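Local coordinates for Tni2 (Pseudomonas fluorescens, PDB 6B12), which probably acts as an immunity protein that protects its bacterium by binding and neutralising the partner toxin Tne2, at residues C[79-84]-C[88-93]; C[62-67]-C[139-144]. One frame throughout, in Å; residues are numbered along the deposited sequence.

Interaction 1. Residues C[79-84]-C[88-93]; sequences TLYVVS and QQQIRI
Ile-93 lies alongside Leu-80, both side chains pointing the same way, and this pair forms part of the compact face of the hairpin joining 79-84 to 88-93. Leu-80 CD2 comes within 3.8 Å of Ile-93 CB, while the far methyl, Ile-93 CD1, crosses to Val-82 CG2 at 3.7 Å. In Ile-93, chi1 of -57° and a bent chi2 together bring CD1 against the valine. The backbone beneath is regular antiparallel ladder. Val-82 and Ile-91 form a hydrogen-bonded pair, with Val-82 N to Ile-91 O at 2.9 Å in one direction and Ile-91 N to Val-82 O in the other. Ile-93 N donates to Leu-80 O, and near the turn Ser-84 N donates to Gln-89 O with an N-H...O angle of 177°. There Ser-84 OG also takes the N-H of Gln-89, 3.2 Å from Gln-89 N, and has Asp-86 as a further partner.

Toward Tyr-81, Gln-90 and Arg-92 the contact is looser and wetter. Gln-90 sends its amide obliquely to the Tyr-81 ring, with NE2 3.4 Å from CD1 and the two planes 32° apart. Arg-92 runs past Thr-79, whose CG2 sits 3.6 Å from Arg-92 NE. A water at the guanidinium edge receives a 2.7 Å bond from Arg-92 NE and donates to Thr-79 OG1, which also bonds Asp-71. Another water accepts from Leu-80 N and donates to Ile-93 O.

Strand 64-70 flanks 78-84 on its other side through backbone bonds such as Val-83 with Leu-65, and 90-92 is the outermost strand of this sheet within the chain. Leu-80, Val-82 and Ile-93 meanwhile turn inward upon the sheet of strands 102-112, 121-128 and 134-140, touching Tyr-108, Phe-122 and Ile-139.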
# COMPACT_ATOMS: atom_id res chain seq x y z
N THR C 79 -6.99 -9.88 6.76
CA THR C 79 -6.07 -10.94 7.16
C THR C 79 -5.28 -11.39 5.93
O THR C 79 -5.85 -11.54 4.86
CB THR C 79 -6.83 -12.13 7.77
OG1 THR C 79 -7.57 -11.70 8.92
CG2 THR C 79 -5.86 -13.23 8.18
N LEU C 80 -3.98 -11.59 6.11
CA LEU C 80 -3.11 -12.02 5.01
C LEU C 80 -2.97 -13.54 5.01
O LEU C 80 -2.64 -14.13 6.04
CB LEU C 80 -1.75 -11.35 5.15
CG LEU C 80 -0.70 -11.77 4.12
CD1 LEU C 80 -1.11 -11.40 2.68
CD2 LEU C 80 0.67 -11.17 4.52
N TYR C 81 -3.17 -14.15 3.84
CA TYR C 81 -3.00 -15.59 3.65
C TYR C 81 -2.04 -15.83 2.49
O TYR C 81 -2.01 -15.06 1.53
CB TYR C 81 -4.32 -16.28 3.30
CG TYR C 81 -5.38 -16.12 4.36
CD1 TYR C 81 -5.45 -17.00 5.43
CD2 TYR C 81 -6.28 -15.05 4.32
CE1 TYR C 81 -6.42 -16.85 6.42
CE2 TYR C 81 -7.24 -14.89 5.29
CZ TYR C 81 -7.31 -15.79 6.34
OH TYR C 81 -8.27 -15.64 7.32
N VAL C 82 -1.28 -16.91 2.60
CA VAL C 82 -0.53 -17.47 1.47
C VAL C 82 -1.26 -18.73 1.06
O VAL C 82 -1.44 -19.65 1.87
CB VAL C 82 0.92 -17.77 1.84
CG1 VAL C 82 1.62 -18.50 0.68
CG2 VAL C 82 1.63 -16.48 2.16
N VAL C 83 -1.69 -18.79 -0.20
CA VAL C 83 -2.48 -19.91 -0.71
C VAL C 83 -1.62 -20.65 -1.73
O VAL C 83 -0.95 -20.03 -2.55
CB VAL C 83 -3.78 -19.41 -1.37
CG1 VAL C 83 -4.59 -20.56 -1.92
CG2 VAL C 83 -4.61 -18.56 -0.37
N SER C 84 -1.62 -21.97 -1.65
CA SER C 84 -0.87 -22.76 -2.61
C SER C 84 -1.48 -22.61 -4.01
O SER C 84 -2.66 -22.30 -4.17
CB SER C 84 -0.84 -24.24 -2.19
OG SER C 84 -2.14 -24.80 -2.20
N GLN C 88 -5.10 -26.05 -2.50
CA GLN C 88 -5.49 -27.07 -1.53
C GLN C 88 -5.14 -26.68 -0.10
O GLN C 88 -5.77 -27.18 0.83
CB GLN C 88 -4.85 -28.42 -1.87
CG GLN C 88 -5.31 -29.01 -3.22
CD GLN C 88 -6.83 -29.03 -3.37
OE1 GLN C 88 -7.51 -29.89 -2.79
NE2 GLN C 88 -7.38 -28.10 -4.16
N GLN C 89 -4.17 -25.80 0.10
CA GLN C 89 -3.73 -25.45 1.44
C GLN C 89 -3.51 -23.96 1.52
O GLN C 89 -3.26 -23.29 0.51
CB GLN C 89 -2.43 -26.18 1.83
CG GLN C 89 -2.46 -27.69 1.62
CD GLN C 89 -1.54 -28.14 0.48
OE1 GLN C 89 -0.71 -27.38 -0.00
NE2 GLN C 89 -1.70 -29.40 0.06
N GLN C 90 -3.59 -23.43 2.73
CA GLN C 90 -3.24 -22.05 2.90
C GLN C 90 -2.70 -21.86 4.31
O GLN C 90 -2.85 -22.73 5.17
CB GLN C 90 -4.43 -21.13 2.65
CG GLN C 90 -5.49 -21.23 3.71
CD GLN C 90 -6.63 -20.28 3.44
OE1 GLN C 90 -6.96 -20.00 2.29
NE2 GLN C 90 -7.24 -19.79 4.49
N ILE C 91 -2.03 -20.73 4.50
CA ILE C 91 -1.42 -20.38 5.78
C ILE C 91 -1.77 -18.94 6.09
O ILE C 91 -1.58 -18.06 5.25
CB ILE C 91 0.11 -20.54 5.75
CG1 ILE C 91 0.50 -21.95 5.30
CG2 ILE C 91 0.70 -20.21 7.15
CD1 ILE C 91 2.00 -22.12 5.05
N ARG C 92 -2.26 -18.69 7.29
CA ARG C 92 -2.48 -17.33 7.75
C ARG C 92 -1.16 -16.75 8.24
O ARG C 92 -0.47 -17.36 9.08
CB ARG C 92 -3.52 -17.33 8.88
CG ARG C 92 -3.85 -15.96 9.45
CD ARG C 92 -4.75 -16.10 10.66
NE ARG C 92 -5.04 -14.81 11.28
CZ ARG C 92 -4.19 -14.14 12.05
NH1 ARG C 92 -2.97 -14.63 12.30
NH2 ARG C 92 -4.56 -12.98 12.59
N ILE C 93 -0.78 -15.59 7.71
CA ILE C 93 0.48 -14.96 8.10
C ILE C 93 0.25 -14.16 9.38
O ILE C 93 -0.77 -13.47 9.53
CB ILE C 93 1.00 -14.07 6.96
CG1 ILE C 93 1.19 -14.86 5.65
CG2 ILE C 93 2.27 -13.32 7.39
CD1 ILE C 93 2.13 -16.07 5.76
O HOH W 1 -6.01 -10.58 11.21
O HOH W 2 -7.55 -13.90 11.09
O HOH W 3 -2.76 -11.52 8.74

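Interaction 2. Residues C[62-67]-C[139-144]; sequences RQHLAI and IDASTG
The carbonyl of Ala-141 stands over the imidazole of His-64, and this polar-on-ring approach gives the contact between 62-67 and 139-144 its character. Ala-141 O lies 3.2 Å above the ring plane and over its centre. Its nearest ring atom, His-64 NE2, is also 3.2 Å away, but the angle is too poor for a hydrogen bond: the oxygen meets a face of the ring rather than an N-H.

Apolar contact comes from the same alanine. Ala-141 CB sits 3.7 Å from His-64 CG, and about as close to CB and ND1, filling in beside the base of the ring. Ser-142 adds a lighter touch, its CA 3.7 Å from His-64 CE1 in an oblique approach. The ring leans this way because CG is placed opposite the carbonyl carbon of His-64 (chi1 -61°).

Hydrogen bonds lie within each side or run to nearby residues, not between the two. In the turn after strand 134-140, Asp-140 O accepts from both Gly-144 N, at 2.8 Å, and Thr-143 N, while Asp-140 OD1 takes Ser-142 N at 3.0 Å in an Asx turn. The same oxygen receives Ser-142 OG at 2.6 Å, both donors arriving from one face of the carboxylate, and Ser-120 adds a further bond. Across the contact, His-64 ND1 is hydrogen-bonded to Asp-61, which helps to fix the rotation of the ring. Val-82, Val-59 and Phe-122 close in around the alanine.

With ND1 engaged by an aspartate and a carbonyl oxygen resting over the ring, the imidazole probably feels negative potential from two directions, which could favour its protonated form; what joins the two segments here is thus a carbonyl-over-ring contact and a methyl, each side being stiffened by bonds made elsewhere.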
# COMPACT_ATOMS: atom_id res chain seq x y z
N ARG C 62 5.53 -18.23 -8.80
CA ARG C 62 4.41 -18.71 -9.62
C ARG C 62 3.79 -19.98 -9.07
O ARG C 62 3.19 -20.77 -9.82
CB ARG C 62 4.81 -18.92 -11.09
CG ARG C 62 5.52 -17.75 -11.72
CD ARG C 62 4.67 -16.53 -11.75
NE ARG C 62 3.45 -16.72 -12.53
CZ ARG C 62 2.57 -15.74 -12.74
NH1 ARG C 62 2.80 -14.53 -12.24
NH2 ARG C 62 1.45 -15.98 -13.43
N GLN C 63 3.88 -20.20 -7.76
CA GLN C 63 3.23 -21.38 -7.20
C GLN C 63 2.61 -21.07 -5.84
O GLN C 63 2.18 -22.00 -5.14
CB GLN C 63 4.21 -22.56 -7.12
CG GLN C 63 5.53 -22.30 -6.35
CD GLN C 63 6.58 -23.29 -6.81
OE1 GLN C 63 6.60 -24.44 -6.37
NE2 GLN C 63 7.44 -22.86 -7.71
N HIS C 64 2.55 -19.80 -5.48
CA HIS C 64 1.77 -19.33 -4.35
C HIS C 64 1.08 -18.04 -4.74
O HIS C 64 1.57 -17.28 -5.59
CB HIS C 64 2.65 -19.10 -3.11
CG HIS C 64 3.35 -20.32 -2.64
ND1 HIS C 64 4.64 -20.64 -3.02
CD2 HIS C 64 2.94 -21.31 -1.82
CE1 HIS C 64 5.00 -21.77 -2.44
NE2 HIS C 64 3.98 -22.20 -1.71
N LEU C 65 -0.03 -17.78 -4.07
CA LEU C 65 -0.66 -16.47 -4.12
C LEU C 65 -0.65 -15.89 -2.72
O LEU C 65 -0.76 -16.61 -1.73
CB LEU C 65 -2.11 -16.57 -4.62
CG LEU C 65 -2.16 -17.14 -6.06
CD1 LEU C 65 -2.57 -18.61 -5.98
CD2 LEU C 65 -3.12 -16.34 -6.91
N ALA C 66 -0.46 -14.58 -2.63
CA ALA C 66 -0.66 -13.89 -1.37
C ALA C 66 -1.99 -13.15 -1.48
O ALA C 66 -2.21 -12.42 -2.45
CB ALA C 66 0.48 -12.91 -1.07
N ILE C 67 -2.86 -13.35 -0.50
CA ILE C 67 -4.22 -12.85 -0.56
C ILE C 67 -4.46 -12.03 0.69
O ILE C 67 -4.43 -12.58 1.79
CB ILE C 67 -5.25 -13.99 -0.61
CG1 ILE C 67 -4.95 -15.01 -1.73
CG2 ILE C 67 -6.65 -13.39 -0.73
CD1 ILE C 67 -5.12 -14.46 -3.06
N ILE C 139 8.11 -11.96 3.36
CA ILE C 139 7.53 -13.24 3.74
C ILE C 139 7.96 -14.29 2.70
O ILE C 139 7.89 -14.02 1.50
CB ILE C 139 6.00 -13.14 3.81
CG1 ILE C 139 5.60 -12.13 4.91
CG2 ILE C 139 5.35 -14.52 4.08
CD1 ILE C 139 4.26 -11.45 4.66
N ASP C 140 8.43 -15.44 3.17
CA ASP C 140 8.81 -16.55 2.29
C ASP C 140 7.57 -17.41 2.06
O ASP C 140 7.15 -18.16 2.95
CB ASP C 140 9.92 -17.37 2.94
CG ASP C 140 10.41 -18.52 2.06
OD1 ASP C 140 9.89 -18.71 0.94
OD2 ASP C 140 11.33 -19.21 2.54
N ALA C 141 6.98 -17.30 0.87
CA ALA C 141 5.78 -18.09 0.59
C ALA C 141 6.06 -19.59 0.57
O ALA C 141 5.11 -20.36 0.69
CB ALA C 141 5.15 -17.70 -0.76
N SER C 142 7.30 -20.01 0.34
CA SER C 142 7.56 -21.44 0.28
C SER C 142 7.50 -22.08 1.66
O SER C 142 7.35 -23.31 1.76
CB SER C 142 8.93 -21.71 -0.38
OG SER C 142 9.98 -21.29 0.47
N THR C 143 7.56 -21.29 2.74
CA THR C 143 7.45 -21.82 4.09
C THR C 143 6.31 -21.21 4.85
O THR C 143 5.91 -21.76 5.88
CB THR C 143 8.73 -21.56 4.88
OG1 THR C 143 8.93 -20.15 4.99
CG2 THR C 143 9.91 -22.20 4.15
N GLY C 144 5.77 -20.09 4.37
CA GLY C 144 4.72 -19.41 5.10
C GLY C 144 5.22 -18.60 6.26
O GLY C 144 4.40 -18.17 7.08

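How the interactions relate
Both contacts involve the sheet that contains strands 64-70 and 78-84, but they work in different ways. Interaction 1 pairs neighbouring strands within it by a backbone ladder, with 571 Å² buried; interaction 2 spans from it to the end of strand 134-140, in another sheet, through a few side-chain and carbonyl atoms, with only 123 Å². Each has buried and exposed members: aliphatic groups occupy the inward face in the first, a single alanine in the second. They meet directly where Tyr-81 O lies 2.8 Å from Ile-67 N, a probable hydrogen bond within one sheet, and where Leu-80 CD2 packs 3.6 Å from Ile-139 CD1, the hairpin resting on strand 134-140.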